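Local coordinates for protein trichomaglin (Trichosanthes lepiniana, PDB 1SGL) that probably cleaves single-stranded RNA as an S-like ribonuclease of the T2 family, through a 2',3'-cyclic phosphate intermediate, at residues A[74-79]-A[96-101]; A[139-144]-A[152-157]; A[165-170]-A[193-198]; A[173-178]-A[203-208]. All blocks are in the same frame, centred on the assembly; numbering follows the deposited sequence.

Interaction 1: residues A[74-79]-A[96-101]; sequences KLVEYW and ILWGQQ. With SO4 (sulfate ion), chain B.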
loop_
_atom_site.group_PDB
_atom_site.type_symbol
_atom_site.label_atom_id
_atom_site.label_comp_id
_atom_site.label_asym_id
_atom_site.label_seq_id
_atom_site.Cartn_x
_atom_site.Cartn_y
_atom_site.Cartn_z
ATOM N N LYS A 74 11.703 5.306 -8.096
ATOM C CA LYS A 74 10.553 4.428 -7.984
ATOM C C LYS A 74 9.749 4.687 -6.713
ATOM O O LYS A 74 8.526 4.626 -6.740
ATOM C CB LYS A 74 11.015 2.972 -8.068
ATOM C CG LYS A 74 11.718 2.676 -9.392
ATOM C CD LYS A 74 12.307 1.267 -9.466
ATOM C CE LYS A 74 11.226 0.218 -9.621
ATOM N NZ LYS A 74 11.810 -1.093 -10.014
ATOM N N LEU A 75 10.424 4.998 -5.608
ATOM C CA LEU A 75 9.716 5.267 -4.360
ATOM C C LEU A 75 8.881 6.538 -4.449
ATOM O O LEU A 75 7.754 6.577 -3.970
ATOM C CB LEU A 75 10.690 5.384 -3.179
ATOM C CG LEU A 75 11.394 4.093 -2.745
ATOM C CD1 LEU A 75 12.282 4.368 -1.531
ATOM C CD2 LEU A 75 10.352 3.039 -2.408
ATOM N N VAL A 76 9.439 7.579 -5.058
ATOM C CA VAL A 76 8.732 8.847 -5.194
ATOM C C VAL A 76 7.485 8.687 -6.059
ATOM O O VAL A 76 6.453 9.301 -5.806
ATOM C CB VAL A 76 9.652 9.925 -5.811
ATOM C CG1 VAL A 76 8.836 11.132 -6.254
ATOM C CG2 VAL A 76 10.696 10.353 -4.785
ATOM N N GLU A 77 7.575 7.838 -7.072
ATOM C CA GLU A 77 6.445 7.635 -7.955
ATOM C C GLU A 77 5.428 6.618 -7.423
ATOM O O GLU A 77 4.223 6.852 -7.484
ATOM C CB GLU A 77 6.932 7.176 -9.329
ATOM C CG GLU A 77 5.950 7.495 -10.447
ATOM C CD GLU A 77 6.080 6.554 -11.625
ATOM O OE1 GLU A 77 7.225 6.290 -12.066
ATOM O OE2 GLU A 77 5.028 6.085 -12.111
ATOM N N TYR A 78 5.911 5.502 -6.888
ATOM C CA TYR A 78 5.008 4.456 -6.412
ATOM C C TYR A 78 4.753 4.360 -4.915
ATOM O O TYR A 78 3.839 3.655 -4.489
ATOM C CB TYR A 78 5.507 3.107 -6.919
ATOM C CG TYR A 78 5.563 3.034 -8.420
ATOM C CD1 TYR A 78 6.763 2.801 -9.080
ATOM C CD2 TYR A 78 4.410 3.195 -9.182
ATOM C CE1 TYR A 78 6.820 2.725 -10.464
ATOM C CE2 TYR A 78 4.453 3.123 -10.570
ATOM C CZ TYR A 78 5.665 2.886 -11.203
ATOM O OH TYR A 78 5.719 2.812 -12.577
ATOM N N TRP A 79 5.541 5.074 -4.120
ATOM C CA TRP A 79 5.393 5.023 -2.672
ATOM C C TRP A 79 5.343 6.431 -2.065
ATOM O O TRP A 79 6.021 6.707 -1.082
ATOM C CB TRP A 79 6.572 4.241 -2.093
ATOM C CG TRP A 79 6.358 3.640 -0.737
ATOM C CD1 TRP A 79 5.624 4.156 0.290
ATOM C CD2 TRP A 79 6.978 2.460 -0.232
ATOM N NE1 TRP A 79 5.755 3.371 1.410
ATOM C CE2 TRP A 79 6.583 2.321 1.115
ATOM C CE3 TRP A 79 7.836 1.503 -0.788
ATOM C CZ2 TRP A 79 7.015 1.263 1.915
ATOM C CZ3 TRP A 79 8.264 0.457 0.004
ATOM C CH2 TRP A 79 7.853 0.343 1.342
ATOM N N ILE A 96 9.964 9.913 7.631
ATOM C CA ILE A 96 9.211 9.964 6.387
ATOM C C ILE A 96 8.599 8.571 6.273
ATOM O O ILE A 96 9.145 7.607 6.814
ATOM C CB ILE A 96 10.118 10.203 5.165
ATOM C CG1 ILE A 96 11.334 9.279 5.240
ATOM C CG2 ILE A 96 10.528 11.660 5.100
ATOM C CD1 ILE A 96 12.252 9.378 4.051
ATOM N N LEU A 97 7.479 8.473 5.568
ATOM C CA LEU A 97 6.771 7.215 5.383
ATOM C C LEU A 97 7.675 5.996 5.204
ATOM O O LEU A 97 7.554 5.026 5.948
ATOM C CB LEU A 97 5.819 7.326 4.191
ATOM C CG LEU A 97 4.946 6.103 3.899
ATOM C CD1 LEU A 97 3.983 5.854 5.065
ATOM C CD2 LEU A 97 4.178 6.331 2.607
ATOM N N TRP A 98 8.581 6.042 4.233
ATOM C CA TRP A 98 9.471 4.913 3.982
ATOM C C TRP A 98 10.224 4.490 5.238
ATOM O O TRP A 98 10.392 3.295 5.501
ATOM C CB TRP A 98 10.484 5.250 2.883
ATOM C CG TRP A 98 9.886 5.920 1.685
ATOM C CD1 TRP A 98 8.635 5.720 1.164
ATOM C CD2 TRP A 98 10.509 6.908 0.858
ATOM N NE1 TRP A 98 8.443 6.527 0.072
ATOM C CE2 TRP A 98 9.576 7.267 -0.140
ATOM C CE3 TRP A 98 11.768 7.525 0.863
ATOM C CZ2 TRP A 98 9.861 8.220 -1.125
ATOM C CZ3 TRP A 98 12.052 8.473 -0.120
ATOM C CH2 TRP A 98 11.101 8.809 -1.097
ATOM N N GLY A 99 10.676 5.478 6.005
ATOM C CA GLY A 99 11.412 5.197 7.222
ATOM C C GLY A 99 10.535 4.561 8.278
ATOM O O GLY A 99 10.910 3.551 8.878
ATOM N N GLN A 100 9.368 5.158 8.509
ATOM C CA GLN A 100 8.436 4.643 9.495
ATOM C C GLN A 100 8.034 3.200 9.186
ATOM O O GLN A 100 8.012 2.356 10.087
ATOM C CB GLN A 100 7.180 5.499 9.549
ATOM C CG GLN A 100 6.140 4.939 10.498
ATOM C CD GLN A 100 4.737 5.103 9.974
ATOM O OE1 GLN A 100 4.448 4.731 8.839
ATOM N NE2 GLN A 100 3.855 5.662 10.792
ATOM N N GLN A 101 7.719 2.919 7.920
ATOM C CA GLN A 101 7.318 1.570 7.529
ATOM C C GLN A 101 8.438 0.582 7.768
ATOM O O GLN A 101 8.206 -0.523 8.266
ATOM C CB GLN A 101 6.897 1.525 6.060
ATOM C CG GLN A 101 5.556 2.179 5.807
ATOM C CD GLN A 101 4.441 1.499 6.577
ATOM O OE1 GLN A 101 4.205 0.309 6.414
ATOM N NE2 GLN A 101 3.757 2.254 7.424
HETATM S S SO4 B . 0.838 1.575 9.663
HETATM O O1 SO4 B . 0.030 1.801 10.875
HETATM O O2 SO4 B . 2.234 1.318 10.058
HETATM O O3 SO4 B . 0.778 2.774 8.812
HETATM O O4 SO4 B . 0.312 0.419 8.908
#
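Trp79 and Trp98 meet in the buried packing behind the sulfate site of this T2-family fold. Trp98 lies in the first turn of helix 97-106, which runs on to His105, probably part of the family's second conserved active-site segment. Trp79 follows helix 72-78. The Trp98 indole turns its edge to the face of Trp79, the planes 74° apart, with Trp98 CD1 3.5 Å from Trp79 CD1. The same edge sends a nearly straight hydrogen bond from NE1 to Trp79 O (2.7 Å, 167°), in the indole plane. Leu75 CB sits over one face of the Trp98 six-membered ring, toward its rim, 3.6 Å from CZ2, a CH-pi contact. Leu97 CD2 reaches the rim of Trp79 at CD1 (3.5 Å). An alanine in place of Trp98 would probably leave Trp79 O without its indole mate and open a gap between Leu75 and the Trp79 ring. Gln101 NE2 bonds to Gln100 OE1 (2.9 Å) and to sulfate O2 (3.2 Å). His43 and His105 also hold this sulfate, consistent with a phosphate-binding position. Phe120 of helix 116-129 touches both tryptophans, and Ile42 of strand 40-47 packs on Trp79.

Interaction 2: residues A[139-144]-A[152-157]; sequences AGIVAS and KDIVVA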
loop_
_atom_site.group_PDB
_atom_site.type_symbol
_atom_site.label_atom_id
_atom_site.label_comp_id
_atom_site.label_asym_id
_atom_site.label_seq_id
_atom_site.Cartn_x
_atom_site.Cartn_y
_atom_site.Cartn_z
ATOM N N ALA A 139 -9.308 -4.664 -17.254
ATOM C CA ALA A 139 -10.720 -4.992 -17.150
ATOM C C ALA A 139 -11.601 -3.789 -17.456
ATOM O O ALA A 139 -12.812 -3.922 -17.560
ATOM C CB ALA A 139 -11.031 -5.521 -15.762
ATOM N N GLY A 140 -10.999 -2.616 -17.607
ATOM C CA GLY A 140 -11.793 -1.430 -17.882
ATOM C C GLY A 140 -12.258 -0.723 -16.615
ATOM O O GLY A 140 -13.198 0.068 -16.638
ATOM N N ILE A 141 -11.615 -1.026 -15.493
ATOM C CA ILE A 141 -11.966 -0.385 -14.235
ATOM C C ILE A 141 -10.955 0.747 -14.042
ATOM O O ILE A 141 -9.775 0.513 -13.768
ATOM C CB ILE A 141 -11.910 -1.397 -13.071
ATOM C CG1 ILE A 141 -12.916 -2.526 -13.336
ATOM C CG2 ILE A 141 -12.250 -0.705 -11.746
ATOM C CD1 ILE A 141 -12.955 -3.591 -12.265
ATOM N N VAL A 142 -11.419 1.977 -14.214
ATOM C CA VAL A 142 -10.546 3.135 -14.094
ATOM C C VAL A 142 -11.128 4.226 -13.203
ATOM O O VAL A 142 -12.335 4.274 -12.976
ATOM C CB VAL A 142 -10.260 3.730 -15.480
ATOM C CG1 VAL A 142 -9.560 2.694 -16.352
ATOM C CG2 VAL A 142 -11.559 4.154 -16.135
ATOM N N ALA A 143 -10.257 5.100 -12.711
ATOM C CA ALA A 143 -10.668 6.197 -11.842
ATOM C C ALA A 143 -11.790 6.984 -12.503
ATOM O O ALA A 143 -11.735 7.274 -13.693
ATOM C CB ALA A 143 -9.480 7.110 -11.549
ATOM N N SER A 144 -12.801 7.335 -11.720
ATOM C CA SER A 144 -13.947 8.065 -12.234
ATOM C C SER A 144 -14.738 8.698 -11.101
ATOM O O SER A 144 -14.933 8.089 -10.053
ATOM C CB SER A 144 -14.858 7.113 -13.012
ATOM O OG SER A 144 -16.101 7.724 -13.304
ATOM N N LYS A 152 -17.749 -6.806 -6.846
ATOM C CA LYS A 152 -17.377 -8.079 -7.445
ATOM C C LYS A 152 -16.487 -7.964 -8.684
ATOM O O LYS A 152 -15.601 -8.788 -8.887
ATOM C CB LYS A 152 -18.646 -8.867 -7.793
ATOM C CG LYS A 152 -18.389 -10.233 -8.391
ATOM C CD LYS A 152 -18.326 -11.346 -7.346
ATOM C CE LYS A 152 -17.184 -11.170 -6.356
ATOM N NZ LYS A 152 -17.489 -10.109 -5.359
ATOM N N ASP A 153 -16.723 -6.955 -9.517
ATOM C CA ASP A 153 -15.915 -6.773 -10.717
ATOM C C ASP A 153 -14.458 -6.519 -10.354
ATOM O O ASP A 153 -13.546 -7.016 -11.017
ATOM C CB ASP A 153 -16.426 -5.593 -11.552
ATOM C CG ASP A 153 -17.607 -5.960 -12.428
ATOM O OD1 ASP A 153 -18.108 -7.095 -12.322
ATOM O OD2 ASP A 153 -18.036 -5.112 -13.232
ATOM N N ILE A 154 -14.247 -5.731 -9.303
ATOM C CA ILE A 154 -12.901 -5.404 -8.860
ATOM C C ILE A 154 -12.215 -6.623 -8.244
ATOM O O ILE A 154 -11.068 -6.921 -8.569
ATOM C CB ILE A 154 -12.932 -4.239 -7.852
ATOM C CG1 ILE A 154 -13.568 -3.017 -8.522
ATOM C CG2 ILE A 154 -11.522 -3.922 -7.359
ATOM C CD1 ILE A 154 -13.674 -1.797 -7.638
ATOM N N VAL A 155 -12.922 -7.343 -7.378
ATOM C CA VAL A 155 -12.337 -8.521 -6.753
ATOM C C VAL A 155 -11.945 -9.562 -7.798
ATOM O O VAL A 155 -10.848 -10.116 -7.757
ATOM C CB VAL A 155 -13.311 -9.157 -5.748
ATOM C CG1 VAL A 155 -12.706 -10.422 -5.156
ATOM C CG2 VAL A 155 -13.628 -8.169 -4.647
ATOM N N VAL A 156 -12.836 -9.813 -8.748
ATOM C CA VAL A 156 -12.564 -10.797 -9.788
ATOM C C VAL A 156 -11.363 -10.414 -10.645
ATOM O O VAL A 156 -10.585 -11.272 -11.068
ATOM C CB VAL A 156 -13.804 -11.002 -10.694
ATOM C CG1 VAL A 156 -13.438 -11.868 -11.903
ATOM C CG2 VAL A 156 -14.908 -11.683 -9.900
ATOM N N ALA A 157 -11.216 -9.121 -10.901
ATOM C CA ALA A 157 -10.106 -8.645 -11.702
ATOM C C ALA A 157 -8.774 -8.939 -10.999
ATOM O O ALA A 157 -7.838 -9.465 -11.610
ATOM C CB ALA A 157 -10.258 -7.151 -11.959
#
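Ile141 reaches from the loop to helix 151-162 and lays its CD1 methyl against the backbone and side chains of one helical turn. CG1 stands anti to the carbonyl carbon (chi1 -61°), and the chain then runs on extended to CD1 (chi2 180°). CD1 comes to 3.7 Å from Asp153 O and 4.1 Å from Asp153 CB. That carbonyl oxygen already accepts the backbone N-H of Ala157, so the methyl adds a van der Waals contact. On the next residue CD1 meets Ile154 CG1 at 3.8 Å. Here the two isoleucine side chains cross obliquely, and the Ile141 CG2 branch also approaches Ile154 CG1, at 4.2 Å. Ala157, one turn on from Asp153, turns its CB toward the loop. Ala157 CB lies 4.5 Å from Ile141 CD1 and 4.2 Å from Ala139 CB, two small methyls that let the backbones come near. The loop begins with a Schellman motif that ends helix 132-139. Gly140 takes a positive phi of 89° there, where a side chain would collide with the Ala139 carbonyl. The chain thus turns out of the helix and brings Ile141 over to helix 151-162. Leu136 of helix 132-139 packs on Ile141, Ile154 and Ala157. Tyr149 OH hydrogen-bonds to Val142 O, and Ser144 OG accepts bonds from the backbone N atoms of Ser146 and Lys147.

Interaction 3: residues A[165-170]-A[193-198]; sequences RPKLRC and VQVGSC. With SO4 (sulfate ion), chain D.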
loop_
_atom_site.group_PDB
_atom_site.type_symbol
_atom_site.label_atom_id
_atom_site.label_comp_id
_atom_site.label_asym_id
_atom_site.label_seq_id
_atom_site.Cartn_x
_atom_site.Cartn_y
_atom_site.Cartn_z
ATOM N N ARG A 165 -7.160 -13.959 -3.562
ATOM C CA ARG A 165 -8.148 -12.993 -3.108
ATOM C C ARG A 165 -7.578 -11.833 -2.278
ATOM O O ARG A 165 -6.909 -12.050 -1.274
ATOM C CB ARG A 165 -9.219 -13.714 -2.285
ATOM C CG ARG A 165 -10.257 -12.782 -1.667
ATOM C CD ARG A 165 -11.380 -13.568 -0.994
ATOM N NE ARG A 165 -10.888 -14.289 0.171
ATOM C CZ ARG A 165 -11.054 -15.591 0.373
ATOM N NH1 ARG A 165 -11.710 -16.327 -0.517
ATOM N NH2 ARG A 165 -10.546 -16.160 1.457
ATOM N N PRO A 166 -7.854 -10.583 -2.681
ATOM C CA PRO A 166 -7.348 -9.427 -1.929
ATOM C C PRO A 166 -8.344 -9.035 -0.839
ATOM O O PRO A 166 -9.438 -9.575 -0.761
ATOM C CB PRO A 166 -7.272 -8.344 -2.987
ATOM C CG PRO A 166 -8.541 -8.602 -3.757
ATOM C CD PRO A 166 -8.548 -10.138 -3.905
ATOM N N LYS A 167 -7.955 -8.066 -0.025
ATOM C CA LYS A 167 -8.789 -7.544 1.042
ATOM C C LYS A 167 -9.066 -6.070 0.703
ATOM O O LYS A 167 -8.140 -5.278 0.560
ATOM C CB LYS A 167 -8.040 -7.675 2.373
ATOM C CG LYS A 167 -8.756 -7.085 3.569
ATOM C CD LYS A 167 -8.239 -7.675 4.881
ATOM C CE LYS A 167 -6.731 -7.528 5.027
ATOM N NZ LYS A 167 -6.238 -8.011 6.354
ATOM N N LEU A 168 -10.335 -5.711 0.539
ATOM C CA LEU A 168 -10.702 -4.333 0.217
ATOM C C LEU A 168 -11.287 -3.631 1.429
ATOM O O LEU A 168 -12.010 -4.239 2.223
ATOM C CB LEU A 168 -11.731 -4.288 -0.910
ATOM C CG LEU A 168 -11.281 -4.248 -2.373
ATOM C CD1 LEU A 168 -10.662 -2.890 -2.676
ATOM C CD2 LEU A 168 -10.312 -5.379 -2.658
ATOM N N ARG A 169 -10.967 -2.350 1.566
ATOM C CA ARG A 169 -11.462 -1.545 2.667
ATOM C C ARG A 169 -11.963 -0.213 2.100
ATOM O O ARG A 169 -11.246 0.462 1.361
ATOM C CB ARG A 169 -10.345 -1.317 3.679
ATOM C CG ARG A 169 -10.843 -0.869 5.041
ATOM C CD ARG A 169 -10.106 -1.627 6.149
ATOM N NE ARG A 169 -10.713 -1.415 7.457
ATOM C CZ ARG A 169 -10.332 -2.038 8.567
ATOM N NH1 ARG A 169 -9.336 -2.918 8.532
ATOM N NH2 ARG A 169 -10.952 -1.785 9.714
ATOM N N CYS A 170 -13.201 0.139 2.434
ATOM C CA CYS A 170 -13.846 1.367 1.965
ATOM C C CYS A 170 -14.166 2.295 3.131
ATOM O O CYS A 170 -14.220 1.854 4.274
ATOM C CB CYS A 170 -15.172 1.039 1.262
ATOM S SG CYS A 170 -15.011 0.244 -0.365
ATOM N N VAL A 193 -7.692 -13.017 4.434
ATOM C CA VAL A 193 -8.888 -13.341 5.209
ATOM C C VAL A 193 -10.033 -12.432 4.765
ATOM O O VAL A 193 -9.839 -11.234 4.562
ATOM C CB VAL A 193 -8.643 -13.147 6.723
ATOM C CG1 VAL A 193 -9.958 -13.239 7.484
ATOM C CG2 VAL A 193 -7.669 -14.205 7.232
ATOM N N GLN A 194 -11.221 -13.010 4.614
ATOM C CA GLN A 194 -12.406 -12.262 4.195
ATOM C C GLN A 194 -12.755 -11.169 5.202
ATOM O O GLN A 194 -12.612 -11.362 6.408
ATOM C CB GLN A 194 -13.604 -13.204 4.058
ATOM C CG GLN A 194 -14.781 -12.585 3.321
ATOM C CD GLN A 194 -14.605 -12.634 1.811
ATOM O OE1 GLN A 194 -15.273 -11.910 1.066
ATOM N NE2 GLN A 194 -13.711 -13.503 1.352
ATOM N N VAL A 195 -13.215 -10.025 4.705
ATOM C CA VAL A 195 -13.594 -8.914 5.573
ATOM C C VAL A 195 -14.827 -8.186 5.030
ATOM O O VAL A 195 -15.065 -8.157 3.823
ATOM C CB VAL A 195 -12.452 -7.882 5.704
ATOM C CG1 VAL A 195 -12.236 -7.168 4.368
ATOM C CG2 VAL A 195 -12.784 -6.877 6.788
ATOM N N GLY A 196 -15.609 -7.603 5.930
ATOM C CA GLY A 196 -16.790 -6.872 5.512
ATOM C C GLY A 196 -16.546 -5.387 5.688
ATOM O O GLY A 196 -16.459 -4.898 6.814
ATOM N N SER A 197 -16.413 -4.663 4.584
ATOM C CA SER A 197 -16.171 -3.229 4.672
ATOM C C SER A 197 -16.872 -2.450 3.578
ATOM O O SER A 197 -17.587 -1.486 3.842
ATOM C CB SER A 197 -14.668 -2.934 4.600
ATOM O OG SER A 197 -14.430 -1.540 4.454
ATOM N N CYS A 198 -16.660 -2.878 2.345
ATOM C CA CYS A 198 -17.236 -2.202 1.203
ATOM C C CYS A 198 -18.650 -2.637 0.859
ATOM O O CYS A 198 -19.000 -3.804 0.997
ATOM C CB CYS A 198 -16.348 -2.421 -0.013
ATOM S SG CYS A 198 -14.687 -1.699 0.107
HETATM S S SO4 D . -5.655 -4.340 6.600
HETATM O O1 SO4 D . -5.846 -3.198 7.516
HETATM O O2 SO4 D . -4.510 -4.074 5.702
HETATM O O3 SO4 D . -6.886 -4.515 5.801
HETATM O O4 SO4 D . -5.386 -5.563 7.384
HETATM O O HOH W 1 -14.838 -4.817 1.579
#
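Cys170 and Cys198 form the covalent link, one of seven disulfides in the chain, with SG to SG at 2.0 Å and a right-handed twist (chi3 96°). Beside it one direct hydrogen bond joins the segments. Ser197 OG stands anti to its own backbone N (chi1 170°), which brings it to Cys170 N at 2.9 Å, and the bond is close to straight at 168°. A water makes a second polar link: it donates to Leu168 O (3.0 Å) and accepts from Cys198 N (2.8 Å), bridging two backbone atoms that are too far apart to bond directly. Apolar contact is slight. Val195 CG1 touches Lys167 CG at 3.6 Å, the two side chains crossing at about a right angle. At the other end Gln194 NE2 lies over a face of the Arg165 guanidinium, 3.2 Å from NE. Both are donors, so this is packing and not a hydrogen bond. Lys167 NZ turns to a sulfate, giving a hydrogen bond to its O4 (2.8 Å). Ser180 and Arg46 hold the same sulfate. An alanine at Lys167 would probably leave that sulfate oxygen without its ammonium mate and Val195 CG1 without the CG it rests on. The whole is a disulfide-tied surface loop, fastened alongside strand 167-170 at the edge of the antiparallel sheet.

Interaction 4: residues A[173-178]-A[203-208]; sequences EGLVQK and SLPEIP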
loop_
_atom_site.group_PDB
_atom_site.type_symbol
_atom_site.label_atom_id
_atom_site.label_comp_id
_atom_site.label_asym_id
_atom_site.label_seq_id
_atom_site.Cartn_x
_atom_site.Cartn_y
_atom_site.Cartn_z
ATOM N N GLU A 173 -18.688 6.241 2.997
ATOM C CA GLU A 173 -19.445 6.788 1.879
ATOM C C GLU A 173 -19.308 5.877 0.656
ATOM O O GLU A 173 -19.772 6.208 -0.438
ATOM C CB GLU A 173 -18.952 8.186 1.513
ATOM C CG GLU A 173 -19.271 9.243 2.548
ATOM C CD GLU A 173 -18.128 9.483 3.517
ATOM O OE1 GLU A 173 -17.590 8.505 4.085
ATOM O OE2 GLU A 173 -17.777 10.662 3.714
ATOM N N GLY A 174 -18.660 4.734 0.849
ATOM C CA GLY A 174 -18.476 3.793 -0.240
ATOM C C GLY A 174 -17.264 4.027 -1.136
ATOM O O GLY A 174 -17.231 3.535 -2.265
ATOM N N LEU A 175 -16.279 4.784 -0.663
ATOM C CA LEU A 175 -15.079 5.027 -1.459
ATOM C C LEU A 175 -14.019 4.013 -1.079
ATOM O O LEU A 175 -13.816 3.732 0.101
ATOM C CB LEU A 175 -14.527 6.440 -1.229
ATOM C CG LEU A 175 -15.133 7.591 -2.049
ATOM C CD1 LEU A 175 -16.632 7.694 -1.800
ATOM C CD2 LEU A 175 -14.449 8.901 -1.674
ATOM N N VAL A 176 -13.359 3.454 -2.087
ATOM C CA VAL A 176 -12.298 2.481 -1.861
ATOM C C VAL A 176 -11.100 3.217 -1.269
ATOM O O VAL A 176 -10.629 4.210 -1.830
ATOM C CB VAL A 176 -11.860 1.806 -3.182
ATOM C CG1 VAL A 176 -10.605 0.969 -2.945
ATOM C CG2 VAL A 176 -12.988 0.933 -3.725
ATOM N N GLN A 177 -10.612 2.744 -0.129
ATOM C CA GLN A 177 -9.467 3.386 0.498
ATOM C C GLN A 177 -8.195 2.588 0.342
ATOM O O GLN A 177 -7.154 3.130 -0.010
ATOM C CB GLN A 177 -9.687 3.595 1.998
ATOM C CG GLN A 177 -10.725 4.615 2.370
ATOM C CD GLN A 177 -10.844 4.767 3.877
ATOM O OE1 GLN A 177 -10.984 3.781 4.604
ATOM N NE2 GLN A 177 -10.792 6.003 4.350
ATOM N N LYS A 178 -8.287 1.296 0.621
ATOM C CA LYS A 178 -7.124 0.434 0.578
ATOM C C LYS A 178 -7.423 -0.931 -0.020
ATOM O O LYS A 178 -8.554 -1.415 0.014
ATOM C CB LYS A 178 -6.597 0.245 2.004
ATOM C CG LYS A 178 -6.488 1.544 2.790
ATOM C CD LYS A 178 -6.445 1.317 4.308
ATOM C CE LYS A 178 -5.157 0.640 4.764
ATOM N NZ LYS A 178 -5.039 -0.755 4.272
ATOM N N SER A 203 -16.802 3.394 -5.363
ATOM C CA SER A 203 -16.288 4.404 -6.260
ATOM C C SER A 203 -14.780 4.521 -6.143
ATOM O O SER A 203 -14.207 4.333 -5.071
ATOM C CB SER A 203 -16.959 5.752 -5.978
ATOM O OG SER A 203 -16.698 6.189 -4.664
ATOM N N LEU A 204 -14.155 4.803 -7.281
ATOM C CA LEU A 204 -12.716 4.974 -7.400
ATOM C C LEU A 204 -12.544 6.391 -7.924
ATOM O O LEU A 204 -12.334 6.602 -9.115
ATOM C CB LEU A 204 -12.144 3.967 -8.405
ATOM C CG LEU A 204 -12.152 2.489 -7.990
ATOM C CD1 LEU A 204 -11.886 1.596 -9.197
ATOM C CD2 LEU A 204 -11.099 2.257 -6.928
ATOM N N PRO A 205 -12.651 7.387 -7.036
ATOM C CA PRO A 205 -12.509 8.786 -7.447
ATOM C C PRO A 205 -11.116 9.160 -7.942
ATOM O O PRO A 205 -10.113 8.546 -7.558
ATOM C CB PRO A 205 -12.903 9.554 -6.187
ATOM C CG PRO A 205 -12.428 8.647 -5.087
ATOM C CD PRO A 205 -12.858 7.279 -5.578
ATOM N N GLU A 206 -11.063 10.170 -8.806
ATOM C CA GLU A 206 -9.788 10.635 -9.329
ATOM C C GLU A 206 -9.215 11.613 -8.314
ATOM O O GLU A 206 -9.933 12.108 -7.440
ATOM C CB GLU A 206 -9.985 11.367 -10.655
ATOM C CG GLU A 206 -10.838 10.638 -11.673
ATOM C CD GLU A 206 -11.171 11.519 -12.865
ATOM O OE1 GLU A 206 -10.281 11.744 -13.711
ATOM O OE2 GLU A 206 -12.319 12.002 -12.947
ATOM N N ILE A 207 -7.921 11.884 -8.423
ATOM C CA ILE A 207 -7.286 12.835 -7.528
ATOM C C ILE A 207 -7.893 14.196 -7.847
ATOM O O ILE A 207 -7.996 14.574 -9.010
ATOM C CB ILE A 207 -5.770 12.890 -7.757
ATOM C CG1 ILE A 207 -5.131 11.579 -7.292
ATOM C CG2 ILE A 207 -5.173 14.077 -7.019
ATOM C CD1 ILE A 207 -3.669 11.436 -7.675
ATOM N N PRO A 208 -8.331 14.937 -6.821
ATOM C CA PRO A 208 -8.928 16.257 -7.045
ATOM C C PRO A 208 -7.934 17.224 -7.686
ATOM O O PRO A 208 -6.758 17.242 -7.320
ATOM C CB PRO A 208 -9.324 16.698 -5.637
ATOM C CG PRO A 208 -9.582 15.396 -4.925
ATOM C CD PRO A 208 -8.426 14.551 -5.401
#
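Leu175 and Ser203 are paired by a single beta bridge. Ser203 N donates to Gly174 O (3.1 Å), and Val176 N donates to Ser203 O (3.2 Å, 177°). The residues on either side of Leu175 thus both bond to Ser203, the pattern of a parallel bridge. Side chains close in around it. Ser203 OG sits between its backbone N and carbonyl carbon (chi1 61°) and comes to 3.2 Å from Leu175 CD1, a snug contact between a hydroxyl and a methyl. The other leucine branch, CD2, meets the Pro205 ring at CG (4.0 Å). Val176 packs through CB on Leu204 CD2 at 3.8 Å, the two side chains crossing at an angle.

The next shell sets the backbone. Gly174 has a positive phi of 86°, a turn that glycine takes most easily. Asp171 OD1 accepts hydrogen bonds from the N atoms of both Glu173 and Leu175 and so holds the turn before the bridge. Leu168 and Cys170 of strand 167-170 touch Val176. Thr17 of helix 15-18 touches both Leu175 and Pro205, so the contact lies at the start of strand 176-184, an inner strand of the sheet, beside that short helix.

In the fold
Interaction 1 is the buried one, an aromatic core contact set apart from the rest. Its centre lies 21 to 26 Å from the centres of the others. Interaction 3 is a surface contact, where a disulfide, one hydrogen bond and a water join the segments, with a sulfate beside them. Interactions 2 and 4 are partly buried. Interaction 2 is purely apolar between side chains, whereas interaction 4 joins backbones by a short bridge. Interactions 3 and 4 share the sheet, since strands 167-170 and 176-184 are neighbours in it, and their segments alternate along the chain. Interactions 2 and 4 meet where Ser144 N probably bonds to Leu204 O (2.7 Å) and Ile141 packs on Leu204.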